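Local coordinates for protein beta subunit of a putative Aromatic-ring-hydroxylating dioxygenase (PDB 3EBY) that is probably the non-catalytic beta subunit of an aromatic-ring-hydroxylating dioxygenase, an NTF2-like protein that assembles as a trimer and has a presumed structural role, at residues A[35-40]-A[67-71]; A[44-50]-A[145-151]; A[73-77]-A[159-163]; A[91-96]-A[107-111]. All coordinates share one frame; numbering follows the deposited sequence. Where two conformers were deposited one is given.

Interaction 1: A[35-40]-A[67-71]; sequences WPTLFV and KGMLA
L70 leaves the helix 67-79 with CG anti to its carbonyl carbon (chi1 -58°), and this drops its two methyls into the corner between W35 and F39, while K67, one turn earlier, starts with CG anti to the backbone N and bends only at chi3 (-77°) to bring its amine onto the backbone of the other segment. The L70 methyls divide the work. CD1 lies over one face of the F39 ring, 3.8 Å from the ring centroid, a CH-pi contact; CD2 meets the W35 indole obliquely, 3.6 Å from W35 CH2. P36 packs alongside L70, P36 CB 3.9 Å from L70 CB, the two side chains running antiparallel to one another. The two aromatic rings also touch: F39 CE1 sits over one face of the indole, near its rim. The indole N-H of W35 is satisfied from elsewhere, by the hydroxyl of Y23 on helix 8-28.

K67 works at the margin of this apolar cluster. Its stem runs along the carbonyls of P36 and F39, with K67 CE 3.2 Å from P36 O. Its NZ donates to F39 O at 2.9 Å, arriving 32° out of the carbonyl plane, and gives a second hydrogen bond to a water at 3.1 Å; that water in turn donates to T37 O. D41 adds a salt bridge to the same amine. The ammonium is thus shared between a carbonyl, a water and a carboxylate, which would be expected to favour its charged form.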
loop_
_atom_site.group_PDB
_atom_site.type_symbol
_atom_site.label_atom_id
_atom_site.label_comp_id
_atom_site.label_asym_id
_atom_site.label_seq_id
_atom_site.Cartn_x
_atom_site.Cartn_y
_atom_site.Cartn_z
ATOM N N TRP A 35 15.162 4.763 14.474
ATOM C CA TRP A 35 15.391 4.973 13.044
ATOM C C TRP A 35 16.882 4.844 12.638
ATOM O O TRP A 35 17.186 4.121 11.683
ATOM C CB TRP A 35 14.760 6.307 12.581
ATOM C CG TRP A 35 15.088 6.713 11.152
ATOM C CD1 TRP A 35 14.573 6.168 9.997
ATOM C CD2 TRP A 35 15.857 7.845 10.748
ATOM N NE1 TRP A 35 15.047 6.850 8.898
ATOM C CE2 TRP A 35 15.838 7.887 9.331
ATOM C CE3 TRP A 35 16.583 8.822 11.446
ATOM C CZ2 TRP A 35 16.525 8.860 8.598
ATOM C CZ3 TRP A 35 17.271 9.784 10.722
ATOM C CH2 TRP A 35 17.198 9.821 9.304
ATOM N N PRO A 36 17.807 5.498 13.382
ATOM C CA PRO A 36 19.225 5.371 13.009
ATOM C C PRO A 36 19.748 3.922 13.118
ATOM O O PRO A 36 20.601 3.536 12.351
ATOM C CB PRO A 36 19.940 6.316 13.994
ATOM C CG PRO A 36 18.879 7.286 14.434
ATOM C CD PRO A 36 17.620 6.492 14.463
ATOM N N THR A 37 19.152 3.123 14.017
ATOM C CA THR A 37 19.578 1.723 14.219
ATOM C C THR A 37 19.281 0.803 13.027
ATOM O O THR A 37 19.830 -0.313 12.935
ATOM C CB THR A 37 18.951 1.088 15.506
ATOM O OG1 THR A 37 17.587 0.726 15.285
ATOM C CG2 THR A 37 19.099 2.030 16.731
ATOM N N LEU A 38 18.423 1.259 12.126
ATOM C CA LEU A 38 18.011 0.484 10.932
ATOM C C LEU A 38 19.048 0.581 9.804
ATOM O O LEU A 38 18.911 -0.051 8.761
ATOM C CB LEU A 38 16.646 0.966 10.434
ATOM C CG LEU A 38 15.554 1.005 11.513
ATOM C CD1 LEU A 38 14.199 1.466 10.940
ATOM C CD2 LEU A 38 15.416 -0.398 12.168
ATOM N N PHE A 39 20.065 1.392 10.031
ATOM C CA PHE A 39 21.155 1.607 9.064
ATOM C C PHE A 39 22.483 1.048 9.605
ATOM O O PHE A 39 22.667 0.892 10.820
ATOM C CB PHE A 39 21.353 3.108 8.821
ATOM C CG PHE A 39 20.166 3.804 8.185
ATOM C CD1 PHE A 39 19.087 4.212 8.951
ATOM C CD2 PHE A 39 20.213 4.177 6.829
ATOM C CE1 PHE A 39 17.971 4.832 8.333
ATOM C CE2 PHE A 39 19.151 4.871 6.238
ATOM C CZ PHE A 39 18.042 5.206 7.007
ATOM N N VAL A 40 23.416 0.742 8.702
ATOM C CA VAL A 40 24.792 0.441 9.117
ATOM C C VAL A 40 25.434 1.763 9.556
ATOM O O VAL A 40 24.893 2.841 9.247
ATOM C CB VAL A 40 25.627 -0.184 7.982
ATOM C CG1 VAL A 40 24.923 -1.433 7.425
ATOM C CG2 VAL A 40 25.961 0.861 6.842
ATOM N N LYS A 67 25.979 7.439 10.312
ATOM C CA LYS A 67 24.975 7.246 11.353
ATOM C C LYS A 67 24.943 8.415 12.325
ATOM O O LYS A 67 23.876 8.770 12.841
ATOM C CB LYS A 67 25.212 5.940 12.104
ATOM C CG LYS A 67 24.090 5.624 13.072
ATOM C CD LYS A 67 24.236 4.281 13.646
ATOM C CE LYS A 67 23.810 3.218 12.666
ATOM N NZ LYS A 67 24.021 1.866 13.207
ATOM N N GLY A 68 26.099 9.042 12.545
ATOM C CA GLY A 68 26.188 10.207 13.415
ATOM C C GLY A 68 25.278 11.333 12.969
ATOM O O GLY A 68 24.616 11.974 13.802
HETATM N N MSE A 69 25.183 11.536 11.651
HETATM C CA MSE A 69 24.277 12.531 11.093
HETATM C C MSE A 69 22.790 12.141 11.259
HETATM O O MSE A 69 21.960 13.005 11.536
HETATM C CB MSE A 69 24.613 12.819 9.618
HETATM C CG MSE A 69 25.973 13.460 9.422
HETATM SE SE MSE A 69 26.245 14.207 7.648
HETATM C CE MSE A 69 24.915 15.508 7.614
ATOM N N LEU A 70 22.465 10.844 11.124
ATOM C CA LEU A 70 21.113 10.355 11.402
ATOM C C LEU A 70 20.730 10.701 12.854
ATOM O O LEU A 70 19.642 11.241 13.120
ATOM C CB LEU A 70 21.026 8.828 11.215
ATOM C CG LEU A 70 21.390 8.198 9.864
ATOM C CD1 LEU A 70 21.221 6.662 9.928
ATOM C CD2 LEU A 70 20.564 8.797 8.720
ATOM N N ALA A 71 21.627 10.359 13.778
ATOM C CA ALA A 71 21.394 10.568 15.203
ATOM C C ALA A 71 21.299 12.045 15.513
ATOM O O ALA A 71 20.454 12.452 16.306
ATOM C CB ALA A 71 22.490 9.913 16.033
HETATM O O HOH W 1 22.482 -0.783 13.668
#

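Interaction 2: A[44-50]-A[145-151]; sequences LYQVIAR and SRTCIYD
Two neighbouring parallel strands of the curved mixed sheet, 43-49 and 142-150, meet here, with Q46 and I48 each bonded through both N and O to the facing strand. Q46 N donates to R146 O at 3.0 Å and Q46 O accepts from C148 N at 2.8 Å; I48 repeats the pattern with C148 and Y150. The short segments run only 13° apart. In this NTF2-like fold the strands are joined to antiparallel neighbours on their other sides. On the face that carries L44, Q46, I48, T147 and I149, Q46 NE2 donates to T147 OG1 at 3.0 Å, the hydroxyl lying in the amide plane. On the face of Y45, V47, R146 and C148, C148 SG approaches the Y45 ring obliquely, 3.7 Å from Y45 CE1, while the Y45 hydroxyl bonds the C-terminal carboxylate of I163; R146 turns its guanidinium away to D132. Near the strand ends, Y150 takes the cramped chi1 of 72°, which folds its ring back over A49, whose CA lies 3.9 Å from the ring centroid. Beyond it R50 grips D151 side-on: NE reaches OD1 at 2.8 Å from above the carboxylate plane, and NH2 reaches OD2 at 3.3 Å. R50 NH1 continues outward to the carbonyl of D28 of the second subunit.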
loop_
_atom_site.group_PDB
_atom_site.type_symbol
_atom_site.label_atom_id
_atom_site.label_comp_id
_atom_site.label_asym_id
_atom_site.label_seq_id
_atom_site.Cartn_x
_atom_site.Cartn_y
_atom_site.Cartn_z
ATOM N N LEU A 44 24.464 5.894 3.910
ATOM C CA LEU A 44 24.042 7.085 3.186
ATOM C C LEU A 44 22.496 7.135 3.150
ATOM O O LEU A 44 21.852 6.148 2.817
ATOM C CB LEU A 44 24.611 7.092 1.767
ATOM C CG LEU A 44 24.192 8.306 0.902
ATOM C CD1 LEU A 44 24.837 9.597 1.441
ATOM C CD2 LEU A 44 24.565 8.092 -0.547
ATOM N N TYR A 45 21.940 8.228 3.651
ATOM C CA TYR A 45 20.512 8.488 3.574
ATOM C C TYR A 45 20.332 9.837 2.901
ATOM O O TYR A 45 20.885 10.838 3.360
ATOM C CB TYR A 45 19.879 8.522 4.973
ATOM C CG TYR A 45 18.408 8.898 4.959
ATOM C CD1 TYR A 45 17.443 7.972 4.589
ATOM C CD2 TYR A 45 17.995 10.192 5.253
ATOM C CE1 TYR A 45 16.066 8.318 4.549
ATOM C CE2 TYR A 45 16.635 10.553 5.222
ATOM C CZ TYR A 45 15.680 9.614 4.914
ATOM O OH TYR A 45 14.346 10.000 4.879
ATOM N N GLN A 46 19.526 9.874 1.855
ATOM C CA GLN A 46 19.242 11.133 1.203
ATOM C C GLN A 46 17.833 11.183 0.644
ATOM O O GLN A 46 17.189 10.137 0.376
ATOM C CB GLN A 46 20.286 11.435 0.124
ATOM C CG GLN A 46 20.246 10.559 -1.076
ATOM C CD GLN A 46 21.489 10.729 -1.971
ATOM O OE1 GLN A 46 22.244 11.715 -1.847
ATOM N NE2 GLN A 46 21.709 9.768 -2.848
ATOM N N VAL A 47 17.345 12.408 0.501
ATOM C CA VAL A 47 16.003 12.681 -0.001
ATOM C C VAL A 47 16.195 13.692 -1.165
ATOM O O VAL A 47 16.707 14.814 -0.957
ATOM C CB VAL A 47 15.088 13.250 1.122
ATOM C CG1 VAL A 47 13.709 13.638 0.542
ATOM C CG2 VAL A 47 14.936 12.202 2.304
ATOM N N ILE A 48 15.868 13.253 -2.382
ATOM C CA ILE A 48 16.177 14.001 -3.596
ATOM C C ILE A 48 15.000 14.003 -4.543
ATOM O O ILE A 48 14.287 13.001 -4.667
ATOM C CB ILE A 48 17.396 13.401 -4.338
ATOM C CG1 ILE A 48 17.290 11.873 -4.400
ATOM C CG2 ILE A 48 18.668 13.791 -3.643
ATOM C CD1 ILE A 48 18.087 11.250 -5.552
ATOM N N ALA A 49 14.761 15.148 -5.176
ATOM C CA ALA A 49 13.641 15.278 -6.145
ATOM C C ALA A 49 13.879 14.420 -7.386
ATOM O O ALA A 49 15.016 14.286 -7.841
ATOM C CB ALA A 49 13.466 16.753 -6.539
ATOM N N ARG A 50 12.807 13.818 -7.922
ATOM C CA ARG A 50 12.909 12.947 -9.108
ATOM C C ARG A 50 13.711 13.632 -10.235
ATOM O O ARG A 50 14.577 13.020 -10.858
ATOM C CB ARG A 50 11.507 12.584 -9.621
ATOM C CG ARG A 50 11.507 11.558 -10.775
ATOM C CD ARG A 50 10.165 11.521 -11.537
ATOM N NE ARG A 50 9.066 10.831 -10.838
ATOM C CZ ARG A 50 8.499 9.684 -11.247
ATOM N NH1 ARG A 50 9.005 8.996 -12.278
ATOM N NH2 ARG A 50 7.469 9.185 -10.583
ATOM N N SER A 145 22.540 2.015 2.050
ATOM C CA SER A 145 22.118 3.299 1.492
ATOM C C SER A 145 20.647 3.306 1.125
ATOM O O SER A 145 20.103 2.316 0.616
ATOM C CB SER A 145 22.953 3.674 0.265
ATOM O OG SER A 145 22.700 2.810 -0.828
ATOM N N ARG A 146 20.014 4.436 1.391
ATOM C CA ARG A 146 18.587 4.687 0.988
ATOM C C ARG A 146 18.488 6.074 0.400
ATOM O O ARG A 146 18.833 7.095 1.055
ATOM C CB ARG A 146 17.638 4.525 2.176
ATOM C CG ARG A 146 16.215 5.127 1.987
ATOM C CD ARG A 146 15.158 4.464 2.904
ATOM N NE ARG A 146 14.801 3.124 2.390
ATOM C CZ ARG A 146 13.899 2.315 2.941
ATOM N NH1 ARG A 146 13.198 2.700 4.008
ATOM N NH2 ARG A 146 13.618 1.161 2.367
ATOM N N THR A 147 17.996 6.118 -0.827
ATOM C CA THR A 147 17.695 7.347 -1.500
ATOM C C THR A 147 16.174 7.404 -1.712
ATOM O O THR A 147 15.594 6.496 -2.277
ATOM C CB THR A 147 18.413 7.432 -2.869
ATOM O OG1 THR A 147 19.841 7.388 -2.691
ATOM C CG2 THR A 147 18.020 8.715 -3.606
ATOM N N CYS A 148 15.551 8.448 -1.177
ATOM C CA CYS A 148 14.113 8.659 -1.332
ATOM C C CYS A 148 13.919 9.617 -2.480
ATOM O O CYS A 148 14.238 10.819 -2.364
ATOM C CB CYS A 148 13.527 9.272 -0.045
ATOM S SG CYS A 148 13.931 8.385 1.493
ATOM N N ILE A 149 13.557 9.065 -3.639
ATOM C CA ILE A 149 13.392 9.861 -4.868
ATOM C C ILE A 149 11.918 10.322 -4.979
ATOM O O ILE A 149 11.008 9.488 -5.181
ATOM C CB ILE A 149 13.780 9.035 -6.145
ATOM C CG1 ILE A 149 15.207 8.483 -6.037
ATOM C CG2 ILE A 149 13.612 9.923 -7.417
ATOM C CD1 ILE A 149 15.680 7.709 -7.265
ATOM N N TYR A 150 11.667 11.618 -4.750
ATOM C CA TYR A 150 10.306 12.073 -4.491
ATOM C C TYR A 150 9.716 12.994 -5.566
ATOM O O TYR A 150 10.444 13.711 -6.292
ATOM C CB TYR A 150 10.192 12.714 -3.092
ATOM C CG TYR A 150 10.864 14.092 -2.993
ATOM C CD1 TYR A 150 10.163 15.248 -3.297
ATOM C CD2 TYR A 150 12.197 14.215 -2.608
ATOM C CE1 TYR A 150 10.775 16.504 -3.212
ATOM C CE2 TYR A 150 12.815 15.480 -2.518
ATOM C CZ TYR A 150 12.108 16.600 -2.852
ATOM O OH TYR A 150 12.715 17.851 -2.748
ATOM N N ASP A 151 8.394 12.933 -5.673
ATOM C CA ASP A 151 7.639 13.657 -6.688
ATOM C C ASP A 151 7.102 15.008 -6.172
ATOM O O ASP A 151 7.144 15.996 -6.883
ATOM C CB ASP A 151 6.461 12.783 -7.174
ATOM C CG ASP A 151 6.920 11.534 -7.877
ATOM O OD1 ASP A 151 8.112 11.504 -8.290
ATOM O OD2 ASP A 151 6.118 10.573 -7.947
#

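Interaction 3: A[73-77]-A[159-163]; sequences RVVAL and LATPI
L77 and R73, one turn apart on helix 67-79, face the C-terminal tail 159-163, so this contact clasps the chain's last residues against a helix of the NTF2-like fold. L77 has CG anti to its carbonyl carbon (chi1 -70°) and an extended second torsion, which spreads its methyls along the tail. CD2 reaches the first tail residue, 3.3 Å from L159 O and 3.9 Å from L159 CB. CD1 lies further along the tail, 3.7 Å from A160 O and 4.1 Å from P162 CD. L159 answers with its own CD2, which comes 3.9 Å from A76 O. Beyond the tail residues that touch the helix, the I163 carboxylate is also held by the hydroxyls of Y23 and Y130 and by H90.

R73 begins extended, with CG anti to the backbone N, and then bends at chi3 (-73°), turning the guanidinium back beside A160, whose O and N both lie near the guanidinium plane at its edge. The bond from R73 NH1 to A160 O, 3.0 Å long, is weak, its N-H...O angle bent to 134°. A water supplements it: that water accepts from R73 NH1 at 2.9 Å and from A160 N at 3.0 Å.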
loop_
_atom_site.group_PDB
_atom_site.type_symbol
_atom_site.label_atom_id
_atom_site.label_comp_id
_atom_site.label_asym_id
_atom_site.label_seq_id
_atom_site.Cartn_x
_atom_site.Cartn_y
_atom_site.Cartn_z
ATOM N N ARG A 73 20.077 14.331 13.654
ATOM C CA ARG A 73 18.717 14.743 13.285
ATOM C C ARG A 73 17.680 14.373 14.364
ATOM O O ARG A 73 16.818 15.178 14.705
ATOM C CB ARG A 73 18.323 14.145 11.916
ATOM C CG ARG A 73 16.920 14.522 11.467
ATOM C CD ARG A 73 16.724 14.204 9.971
ATOM N NE ARG A 73 17.433 15.146 9.101
ATOM C CZ ARG A 73 17.038 16.408 8.880
ATOM N NH1 ARG A 73 15.871 16.845 9.348
ATOM N NH2 ARG A 73 17.762 17.206 8.116
ATOM N N VAL A 74 17.744 13.153 14.874
ATOM C CA VAL A 74 16.779 12.714 15.898
ATOM C C VAL A 74 16.915 13.569 17.164
ATOM O O VAL A 74 15.908 14.068 17.709
ATOM C CB VAL A 74 16.986 11.235 16.239
ATOM C CG1 VAL A 74 16.108 10.831 17.456
ATOM C CG2 VAL A 74 16.705 10.358 15.003
ATOM N N VAL A 75 18.161 13.779 17.596
ATOM C CA VAL A 75 18.463 14.655 18.752
ATOM C C VAL A 75 17.882 16.067 18.570
ATOM O O VAL A 75 17.252 16.614 19.481
ATOM C CB VAL A 75 19.973 14.746 19.008
ATOM C CG1 VAL A 75 20.296 15.914 19.967
ATOM C CG2 VAL A 75 20.506 13.407 19.558
ATOM N N ALA A 76 18.112 16.659 17.405
ATOM C CA ALA A 76 17.599 17.990 17.115
ATOM C C ALA A 76 16.048 18.025 17.117
ATOM O O ALA A 76 15.449 18.983 17.595
ATOM C CB ALA A 76 18.142 18.483 15.778
ATOM N N LEU A 77 15.417 17.001 16.547
ATOM C CA LEU A 77 13.958 16.917 16.507
ATOM C C LEU A 77 13.369 16.814 17.927
ATOM O O LEU A 77 12.340 17.427 18.234
ATOM C CB LEU A 77 13.514 15.716 15.651
ATOM C CG LEU A 77 13.766 15.849 14.139
ATOM C CD1 LEU A 77 13.258 14.637 13.373
ATOM C CD2 LEU A 77 13.150 17.083 13.593
ATOM N N LEU A 159 13.387 21.269 10.657
ATOM C CA LEU A 159 13.035 20.189 11.617
ATOM C C LEU A 159 12.154 19.126 10.961
ATOM O O LEU A 159 11.139 18.687 11.534
ATOM C CB LEU A 159 12.364 20.785 12.874
ATOM C CG LEU A 159 13.265 21.699 13.720
ATOM C CD1 LEU A 159 12.463 22.442 14.787
ATOM C CD2 LEU A 159 14.451 20.948 14.334
ATOM N N ALA A 160 12.593 18.669 9.785
ATOM C CA ALA A 160 11.861 17.706 8.993
ATOM C C ALA A 160 11.994 16.275 9.561
ATOM O O ALA A 160 13.099 15.805 9.857
ATOM C CB ALA A 160 12.357 17.756 7.525
ATOM N N THR A 161 10.874 15.581 9.727
ATOM C CA THR A 161 10.940 14.178 10.118
ATOM C C THR A 161 11.358 13.346 8.883
ATOM O O THR A 161 11.020 13.695 7.744
ATOM C CB THR A 161 9.591 13.657 10.711
ATOM O OG1 THR A 161 8.512 13.980 9.827
ATOM C CG2 THR A 161 9.330 14.273 12.084
ATOM N N PRO A 162 12.160 12.296 9.094
ATOM C CA PRO A 162 12.615 11.469 7.975
ATOM C C PRO A 162 11.486 10.836 7.159
ATOM O O PRO A 162 10.369 10.616 7.687
ATOM C CB PRO A 162 13.477 10.394 8.657
ATOM C CG PRO A 162 13.884 11.017 9.971
ATOM C CD PRO A 162 12.715 11.821 10.379
ATOM N N ILE A 163 11.763 10.648 5.868
ATOM C CA ILE A 163 10.888 9.967 4.923
ATOM C C ILE A 163 11.213 8.479 4.951
ATOM O O ILE A 163 10.310 7.633 4.973
ATOM C CB ILE A 163 11.066 10.507 3.457
ATOM C CG1 ILE A 163 10.780 11.998 3.376
ATOM C CG2 ILE A 163 10.127 9.766 2.469
ATOM C CD1 ILE A 163 9.359 12.343 3.780
ATOM O OXT ILE A 163 12.397 8.088 4.998
HETATM O O HOH W 2 15.162 19.517 8.516
#

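Interaction 4: A[91-96]-A[107-111]; sequences LIGRAV and AEASY
G93 and V96 donate their backbone N-H groups to S110 and E108, and these bonds hold the 91-96 segment to the neighbouring strand on both sides of an irregular stretch. G93 N reaches S110 O at 2.8 Å. V96 N reaches E108 O, also at 2.8 Å, and E108 N returns a bond to V96 O at 3.0 Å, making V96 and E108 an antiparallel hydrogen-bonded pair. At the other end I92 faces Y111 as a non-hydrogen-bonded pair, and the register slips by one residue between the two.

The chain bows out from its neighbour at R94, with A95 back against A109, and a water fills in: it donates to R94 O at 2.8 Å and accepts from S110 N at 3.0 Å. A95 is supplied from helix 8-28 instead, its N donating to D17 and its O accepting from Q13. The methyl of A109 points into the irregular stretch, where A109 CB lies 3.6 Å from G93 O and 4.1 Å from I92 CG2.

The polar side chains find their partners further off. R94 forms a salt bridge with D18 of the second subunit, S110 OG accepts from R89 of the same neighbour, E108 pairs with K129, and the Y111 hydroxyl bonds N126. Y111 has its CG between the backbone N and the carbonyl carbon (chi1 73°), which carries the ring away from I92 to stack on Y130. This is a beta hairpin whose outer strand 87-101 is interrupted by a short loop, at the edge of the NTF2-like sheet within this chain and in contact with both other subunits of the trimer.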
loop_
_atom_site.group_PDB
_atom_site.type_symbol
_atom_site.label_atom_id
_atom_site.label_comp_id
_atom_site.label_asym_id
_atom_site.label_seq_id
_atom_site.Cartn_x
_atom_site.Cartn_y
_atom_site.Cartn_z
ATOM N N LEU A 91 2.492 4.410 3.700
ATOM C CA LEU A 91 2.185 3.177 3.032
ATOM C C LEU A 91 3.332 2.874 2.066
ATOM O O LEU A 91 3.687 3.697 1.219
ATOM C CB LEU A 91 0.832 3.203 2.304
ATOM C CG LEU A 91 -0.454 3.291 3.161
ATOM C CD1 LEU A 91 -1.642 3.406 2.206
ATOM C CD2 LEU A 91 -0.666 2.065 4.042
ATOM N N ILE A 92 3.919 1.701 2.212
ATOM C CA ILE A 92 5.046 1.289 1.394
ATOM C C ILE A 92 4.681 0.064 0.565
ATOM O O ILE A 92 4.179 -0.959 1.081
ATOM C CB ILE A 92 6.312 1.017 2.290
ATOM C CG1 ILE A 92 6.561 2.240 3.200
ATOM C CG2 ILE A 92 7.535 0.698 1.429
ATOM C CD1 ILE A 92 7.637 2.025 4.313
ATOM N N GLY A 93 4.934 0.155 -0.731
ATOM C CA GLY A 93 4.693 -0.962 -1.615
ATOM C C GLY A 93 5.639 -2.124 -1.398
ATOM O O GLY A 93 6.701 -1.990 -0.760
ATOM N N ARG A 94 5.282 -3.277 -1.968
ATOM C CA ARG A 94 6.165 -4.436 -1.970
ATOM C C ARG A 94 7.456 -4.100 -2.732
ATOM O O ARG A 94 7.426 -3.432 -3.752
ATOM C CB ARG A 94 5.451 -5.633 -2.586
ATOM C CG ARG A 94 6.257 -6.923 -2.627
ATOM C CD ARG A 94 5.393 -8.019 -3.215
ATOM N NE ARG A 94 6.066 -9.307 -3.327
ATOM C CZ ARG A 94 5.928 -10.299 -2.464
ATOM N NH1 ARG A 94 5.275 -10.114 -1.328
ATOM N NH2 ARG A 94 6.523 -11.460 -2.693
ATOM N N ALA A 95 8.581 -4.585 -2.231
ATOM C CA ALA A 95 9.899 -4.286 -2.818
ATOM C C ALA A 95 10.160 -5.113 -4.071
ATOM O O ALA A 95 9.854 -6.320 -4.116
ATOM C CB ALA A 95 11.027 -4.530 -1.780
ATOM N N VAL A 96 10.778 -4.464 -5.058
ATOM C CA VAL A 96 11.346 -5.148 -6.223
ATOM C C VAL A 96 12.849 -5.251 -6.079
ATOM O O VAL A 96 13.564 -4.229 -5.996
ATOM C CB VAL A 96 10.999 -4.397 -7.549
ATOM C CG1 VAL A 96 11.581 -5.135 -8.754
ATOM C CG2 VAL A 96 9.462 -4.225 -7.700
ATOM N N ALA A 107 17.345 -2.978 -3.917
ATOM C CA ALA A 107 15.863 -3.037 -4.064
ATOM C C ALA A 107 15.265 -1.666 -4.182
ATOM O O ALA A 107 15.889 -0.678 -3.819
ATOM C CB ALA A 107 15.211 -3.800 -2.896
ATOM N N GLU A 108 14.028 -1.629 -4.678
ATOM C CA GLU A 108 13.252 -0.392 -4.797
ATOM C C GLU A 108 11.821 -0.655 -4.369
ATOM O O GLU A 108 11.318 -1.748 -4.573
ATOM C CB GLU A 108 13.288 0.130 -6.231
ATOM C CG GLU A 108 14.713 0.284 -6.797
ATOM C CD GLU A 108 14.782 0.935 -8.173
ATOM O OE1 GLU A 108 13.744 1.403 -8.717
ATOM O OE2 GLU A 108 15.902 0.941 -8.722
ATOM N N ALA A 109 11.188 0.344 -3.734
ATOM C CA ALA A 109 9.796 0.226 -3.295
ATOM C C ALA A 109 9.126 1.591 -3.327
ATOM O O ALA A 109 9.709 2.587 -2.867
ATOM C CB ALA A 109 9.740 -0.375 -1.886
ATOM N N SER A 110 7.925 1.656 -3.906
ATOM C CA SER A 110 7.139 2.873 -3.913
ATOM C C SER A 110 6.624 3.152 -2.523
ATOM O O SER A 110 6.424 2.238 -1.742
ATOM C CB SER A 110 5.945 2.780 -4.880
ATOM O OG SER A 110 6.424 2.743 -6.215
ATOM N N TYR A 111 6.439 4.427 -2.221
ATOM C CA TYR A 111 5.870 4.864 -0.937
ATOM C C TYR A 111 5.065 6.156 -1.074
ATOM O O TYR A 111 5.294 6.973 -1.976
ATOM C CB TYR A 111 6.980 5.065 0.121
ATOM C CG TYR A 111 7.822 6.321 -0.122
ATOM C CD1 TYR A 111 7.350 7.587 0.225
ATOM C CD2 TYR A 111 9.045 6.242 -0.786
ATOM C CE1 TYR A 111 8.098 8.734 -0.060
ATOM C CE2 TYR A 111 9.773 7.417 -1.127
ATOM C CZ TYR A 111 9.285 8.642 -0.764
ATOM O OH TYR A 111 9.959 9.802 -1.122
HETATM O O HOH W 3 6.579 -0.896 -4.583
#

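Interactions 2 and 4 lie on the same six-stranded mixed sheet, their centres about 13 Å apart, and meet where the Y111 hydroxyl packs on Y150 and C148. Interactions 1 and 3 share helix 67-79, with centres about 11 Å apart, and join through W35 against P162. Y45 connects the two groups: it packs on W35, F39 and L70 of interaction 1 and reaches the C-terminus. Interactions 3 and 4, centres about 22 Å apart, still touch through I163 on Y111. Along the chain, interactions 1 and 2 cross, as do 2 and 3, whereas 91-96 and 107-111 fall between the partners of both 2 and 3. Early and late parts of the sequence thus close one compact domain, while interactions 2 and 4 also reach the second subunit.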